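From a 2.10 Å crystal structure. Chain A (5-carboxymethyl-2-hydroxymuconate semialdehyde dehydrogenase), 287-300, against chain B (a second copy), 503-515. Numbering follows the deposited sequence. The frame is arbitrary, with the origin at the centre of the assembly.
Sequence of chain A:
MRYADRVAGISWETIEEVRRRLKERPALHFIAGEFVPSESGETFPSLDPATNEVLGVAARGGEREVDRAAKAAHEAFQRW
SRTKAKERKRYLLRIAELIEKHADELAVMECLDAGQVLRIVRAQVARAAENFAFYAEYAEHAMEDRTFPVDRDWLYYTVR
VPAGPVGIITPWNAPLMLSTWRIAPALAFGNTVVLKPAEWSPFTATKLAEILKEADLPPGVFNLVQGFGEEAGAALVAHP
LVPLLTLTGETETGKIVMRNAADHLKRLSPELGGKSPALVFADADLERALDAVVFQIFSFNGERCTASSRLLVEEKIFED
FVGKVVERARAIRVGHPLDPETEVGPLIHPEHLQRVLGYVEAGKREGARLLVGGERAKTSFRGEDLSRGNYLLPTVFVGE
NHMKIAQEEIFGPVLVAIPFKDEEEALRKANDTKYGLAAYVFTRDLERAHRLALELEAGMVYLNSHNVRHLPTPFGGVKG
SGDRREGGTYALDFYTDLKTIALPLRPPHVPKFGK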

# COMPACT_ATOMS: atom_id res chain seq x y z
N GLU A 287 -24.92 29.53 -7.69
CA GLU A 287 -25.99 29.28 -6.73
C GLU A 287 -25.47 28.30 -5.67
O GLU A 287 -25.77 28.44 -4.49
N ARG A 288 -24.70 27.30 -6.10
CA ARG A 288 -24.16 26.33 -5.16
C ARG A 288 -23.05 27.00 -4.35
O ARG A 288 -22.95 26.82 -3.14
N ALA A 289 -22.22 27.79 -5.04
CA ALA A 289 -21.12 28.49 -4.38
C ALA A 289 -21.64 29.40 -3.26
O ALA A 289 -21.07 29.46 -2.18
N LEU A 290 -22.74 30.11 -3.53
CA LEU A 290 -23.33 31.01 -2.54
C LEU A 290 -23.74 30.23 -1.29
O LEU A 290 -23.43 30.63 -0.17
N ASP A 291 -24.44 29.12 -1.50
CA ASP A 291 -24.88 28.28 -0.40
C ASP A 291 -23.70 27.75 0.40
O ASP A 291 -23.71 27.78 1.63
N ALA A 292 -22.69 27.26 -0.31
CA ALA A 292 -21.51 26.69 0.32
C ALA A 292 -20.74 27.71 1.15
O ALA A 292 -20.41 27.45 2.31
N VAL A 293 -20.47 28.86 0.56
CA VAL A 293 -19.71 29.90 1.25
C VAL A 293 -20.45 30.45 2.47
O VAL A 293 -19.83 30.68 3.51
N VAL A 294 -21.75 30.67 2.35
CA VAL A 294 -22.52 31.19 3.48
C VAL A 294 -22.45 30.19 4.63
O VAL A 294 -22.19 30.55 5.77
N PHE A 295 -22.65 28.92 4.31
CA PHE A 295 -22.61 27.89 5.34
C PHE A 295 -21.22 27.68 5.95
O PHE A 295 -21.07 27.61 7.17
N GLN A 296 -20.20 27.59 5.10
CA GLN A 296 -18.84 27.34 5.57
C GLN A 296 -18.23 28.39 6.50
O GLN A 296 -17.26 28.11 7.21
N ILE A 297 -18.78 29.60 6.51
CA ILE A 297 -18.24 30.61 7.42
C ILE A 297 -19.18 30.85 8.60
O ILE A 297 -18.73 31.08 9.72
N PHE A 298 -20.49 30.75 8.38
CA PHE A 298 -21.44 31.02 9.46
C PHE A 298 -21.91 29.84 10.31
O PHE A 298 -22.39 30.04 11.43
N SER A 299 -21.77 28.62 9.79
CA SER A 299 -22.17 27.44 10.57
C SER A 299 -21.18 27.33 11.73
O SER A 299 -20.09 27.89 11.67
N PHE A 300 -21.56 26.61 12.79
CA PHE A 300 -20.70 26.47 13.96
C PHE A 300 -20.50 27.86 14.56
O PHE A 300 -19.56 28.09 15.31
N LEU B 503 -13.93 16.46 -4.41
CA LEU B 503 -14.76 17.02 -5.45
C LEU B 503 -15.96 16.12 -5.69
O LEU B 503 -15.81 14.91 -5.85
N PRO B 504 -17.17 16.70 -5.70
CA PRO B 504 -18.39 15.91 -5.93
C PRO B 504 -18.50 15.57 -7.41
O PRO B 504 -17.98 16.31 -8.25
N LEU B 505 -19.15 14.46 -7.73
CA LEU B 505 -19.31 14.05 -9.13
C LEU B 505 -20.66 14.50 -9.69
O LEU B 505 -20.91 14.39 -10.89
N ARG B 506 -21.51 15.02 -8.81
CA ARG B 506 -22.83 15.51 -9.19
C ARG B 506 -23.24 16.49 -8.09
O ARG B 506 -22.64 16.51 -7.02
N PRO B 507 -24.26 17.34 -8.35
CA PRO B 507 -24.72 18.32 -7.35
C PRO B 507 -24.96 17.71 -5.97
O PRO B 507 -25.90 16.95 -5.77
N PRO B 508 -24.09 18.05 -5.00
CA PRO B 508 -24.22 17.53 -3.64
C PRO B 508 -25.21 18.33 -2.81
O PRO B 508 -25.68 19.39 -3.22
N HIS B 509 -25.52 17.81 -1.63
CA HIS B 509 -26.43 18.49 -0.73
C HIS B 509 -25.64 19.51 0.08
O HIS B 509 -24.66 19.17 0.73
N VAL B 510 -26.07 20.76 0.01
CA VAL B 510 -25.42 21.83 0.75
C VAL B 510 -26.47 22.41 1.69
O VAL B 510 -27.53 22.85 1.24
N PRO B 511 -26.20 22.40 3.01
CA PRO B 511 -27.16 22.94 3.97
C PRO B 511 -27.50 24.39 3.65
O PRO B 511 -26.61 25.17 3.32
N LYS B 512 -28.77 24.74 3.74
CA LYS B 512 -29.20 26.10 3.45
C LYS B 512 -29.23 26.98 4.69
O LYS B 512 -29.90 26.67 5.68
N PHE B 513 -28.49 28.08 4.64
CA PHE B 513 -28.41 29.04 5.73
C PHE B 513 -28.86 30.39 5.19
O PHE B 513 -28.44 30.80 4.11
N GLY B 514 -29.72 31.07 5.94
CA GLY B 514 -30.19 32.38 5.51
C GLY B 514 -31.11 32.36 4.30
O GLY B 514 -31.11 33.30 3.50
N LYS B 515 -31.89 31.29 4.16
CA LYS B 515 -32.83 31.18 3.04
C LYS B 515 -34.22 31.66 3.46
O LYS B 515 -34.41 31.99 4.65
OXT LYS B 515 -35.10 31.70 2.57

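The C-terminal tail of chain B crosses one side of a chain A helix without a single direct hydrogen bond to it; shape, charge and two waters do the work. Phe B513, with the largest covered area, packs against the C-terminal end of the helix. Its CB points toward the helix, and chi1 at -103° lies between wells. Phe A295 (t) starts sideways, yet its ring end comes nearer and turns an edge to the face of Phe B513: centroids are 5.2 Å apart, planes at 85°, and Phe A295 CD2 lies 3.7 Å from Phe B513 CD1. The face of Phe A295 is used too, taking Pro B511 CG 4.1 Å from its centroid in a CH-pi contact. Val A294 (t) supports the anchor, its CG1 3.8 Å from Phe B513 CB.

Arg A288 follows a second rule: a long side chain can reach where its CA-to-CB bond does not aim. In a t, t, m conformation it lays one guanidinium face against prolines: Arg A288 CZ lies 3.7 Å from Pro B508 CD and Arg A288 NH2 lies 3.7 Å from Pro B507 CA. NH1 and NH2 find their hydrogen bonds elsewhere in the structure, while the same guanidinium packs one face on the prolines.

Between them, Asp A291 (m) points toward the tail, packing its CB 3.8 Å from Val B510 CG1 while its carboxylate meets two lysines. Asp A291 OD2 forms a salt bridge with Lys B515 NZ at 3.5 Å; the one from Asp A291 OD1 to Lys B512 NZ is long, 3.8 Å. One water joins Lys B515 NZ to Glu A287 O and, weakly, Asp A291 OD2. A second donates to Asp A291 O (2.7 Å) and Pro B511 O (2.9 Å) and accepts from Phe B513 N (3.0 Å), linking backbones that never bond directly.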

# COMPACT_ATOMS: atom_id res chain seq x y z
CB GLU A 287 -27.22 28.68 -7.42
CG GLU A 287 -27.99 29.66 -8.30
CD GLU A 287 -29.32 29.08 -8.76
OE1 GLU A 287 -30.14 28.70 -7.89
OE2 GLU A 287 -29.54 29.01 -9.99
CB ARG A 288 -23.60 25.10 -5.89
CG ARG A 288 -23.28 23.93 -4.96
CD ARG A 288 -22.30 22.94 -5.59
NE ARG A 288 -22.80 22.33 -6.82
CZ ARG A 288 -22.09 21.49 -7.57
NH1 ARG A 288 -20.85 21.16 -7.20
NH2 ARG A 288 -22.60 20.98 -8.69
CB ALA A 289 -20.34 29.30 -5.40
CB LEU A 290 -24.55 31.72 -3.13
CG LEU A 290 -25.34 32.63 -2.18
CD1 LEU A 290 -24.44 33.75 -1.66
CD2 LEU A 290 -26.56 33.20 -2.90
CB ASP A 291 -25.68 27.09 -0.92
CG ASP A 291 -27.10 27.45 -1.29
OD1 ASP A 291 -27.78 26.60 -1.90
OD2 ASP A 291 -27.54 28.58 -0.97
CB ALA A 292 -20.59 26.07 -0.74
CB VAL A 293 -19.35 31.06 0.30
CG1 VAL A 293 -18.67 32.17 1.08
CG2 VAL A 293 -18.42 30.55 -0.80
CB VAL A 294 -23.99 31.43 3.08
CG1 VAL A 294 -24.84 31.68 4.32
CG2 VAL A 294 -24.07 32.63 2.13
CB PHE A 295 -23.14 26.56 4.79
CG PHE A 295 -23.08 25.43 5.78
CD1 PHE A 295 -21.98 24.58 5.82
CD2 PHE A 295 -24.12 25.23 6.69
CE1 PHE A 295 -21.91 23.55 6.76
CE2 PHE A 295 -24.06 24.20 7.63
CZ PHE A 295 -22.95 23.36 7.67
CB GLN A 296 -17.91 27.08 4.38
CG GLN A 296 -16.60 26.39 4.75
CD GLN A 296 -16.82 25.15 5.61
OE1 GLN A 296 -17.60 24.26 5.27
NE2 GLN A 296 -16.13 25.09 6.74
CB ILE A 297 -17.94 31.97 6.71
CG1 ILE A 297 -17.35 32.97 7.72
CG2 ILE A 297 -19.21 32.56 6.11
CD1 ILE A 297 -16.11 32.48 8.45
CB PHE A 298 -22.62 31.81 8.89
CG PHE A 298 -22.24 33.17 8.35
CD1 PHE A 298 -22.66 33.58 7.09
CD2 PHE A 298 -21.42 34.01 9.10
CE1 PHE A 298 -22.27 34.82 6.58
CE2 PHE A 298 -21.02 35.26 8.60
CZ PHE A 298 -21.45 35.66 7.34
CB SER A 299 -22.10 26.17 9.70
OG SER A 299 -20.78 25.94 9.23
CB PHE A 300 -19.34 25.89 13.57
CG PHE A 300 -19.29 24.39 13.55
CD1 PHE A 300 -18.87 23.69 14.68
CD2 PHE A 300 -19.62 23.68 12.40
CE1 PHE A 300 -18.79 22.29 14.66
CE2 PHE A 300 -19.54 22.29 12.38
CZ PHE A 300 -19.13 21.59 13.51
CB LEU B 503 -13.96 17.16 -6.74
CG LEU B 503 -13.42 15.87 -7.35
CD1 LEU B 503 -14.19 15.51 -8.62
CD2 LEU B 503 -11.94 16.05 -7.67
CB PRO B 504 -19.50 16.84 -5.45
CG PRO B 504 -18.96 18.20 -5.82
CD PRO B 504 -17.51 18.10 -5.38
CB LEU B 505 -19.18 12.53 -9.26
CG LEU B 505 -17.78 11.94 -9.43
CD1 LEU B 505 -16.85 12.44 -8.35
CD2 LEU B 505 -17.87 10.42 -9.39
CB ARG B 506 -23.82 14.33 -9.29
CG ARG B 506 -24.09 13.62 -7.97
CD ARG B 506 -24.74 12.25 -8.16
NE ARG B 506 -23.83 11.32 -8.82
CZ ARG B 506 -23.91 10.96 -10.10
NH1 ARG B 506 -24.87 11.45 -10.87
NH2 ARG B 506 -23.01 10.13 -10.61
CB PRO B 507 -26.01 18.85 -7.98
CG PRO B 507 -25.70 18.81 -9.44
CD PRO B 507 -25.04 17.45 -9.59
CB PRO B 508 -22.81 17.67 -3.10
CG PRO B 508 -22.39 18.99 -3.70
CD PRO B 508 -22.88 18.88 -5.14
CB HIS B 509 -27.11 17.48 0.20
CG HIS B 509 -27.75 18.11 1.40
ND1 HIS B 509 -27.03 18.58 2.47
CD2 HIS B 509 -29.05 18.37 1.68
CE1 HIS B 509 -27.85 19.11 3.36
NE2 HIS B 509 -29.08 18.99 2.90
CB VAL B 510 -24.93 22.95 -0.19
CG1 VAL B 510 -24.18 24.01 0.61
CG2 VAL B 510 -24.05 22.37 -1.28
CB PRO B 511 -26.43 22.80 5.31
CG PRO B 511 -25.53 21.64 5.09
CD PRO B 511 -25.00 21.89 3.70
CB LYS B 512 -30.58 26.09 2.79
CG LYS B 512 -30.67 25.18 1.57
CD LYS B 512 -29.60 25.51 0.54
CE LYS B 512 -29.69 24.58 -0.66
NZ LYS B 512 -31.00 24.71 -1.34
CB PHE B 513 -26.97 29.15 6.25
CG PHE B 513 -26.72 28.41 7.54
CD1 PHE B 513 -27.17 27.11 7.72
CD2 PHE B 513 -25.99 29.02 8.56
CE1 PHE B 513 -26.91 26.42 8.90
CE2 PHE B 513 -25.73 28.34 9.75
CZ PHE B 513 -26.18 27.03 9.92
CB LYS B 515 -32.92 29.73 2.56
CG LYS B 515 -31.73 29.24 1.74
CD LYS B 515 -31.85 29.62 0.26
CE LYS B 515 -30.81 28.86 -0.58
NZ LYS B 515 -30.86 29.17 -2.04
O HOH W 1 -28.08 29.91 -3.61
O HOH W 2 -26.08 27.97 2.82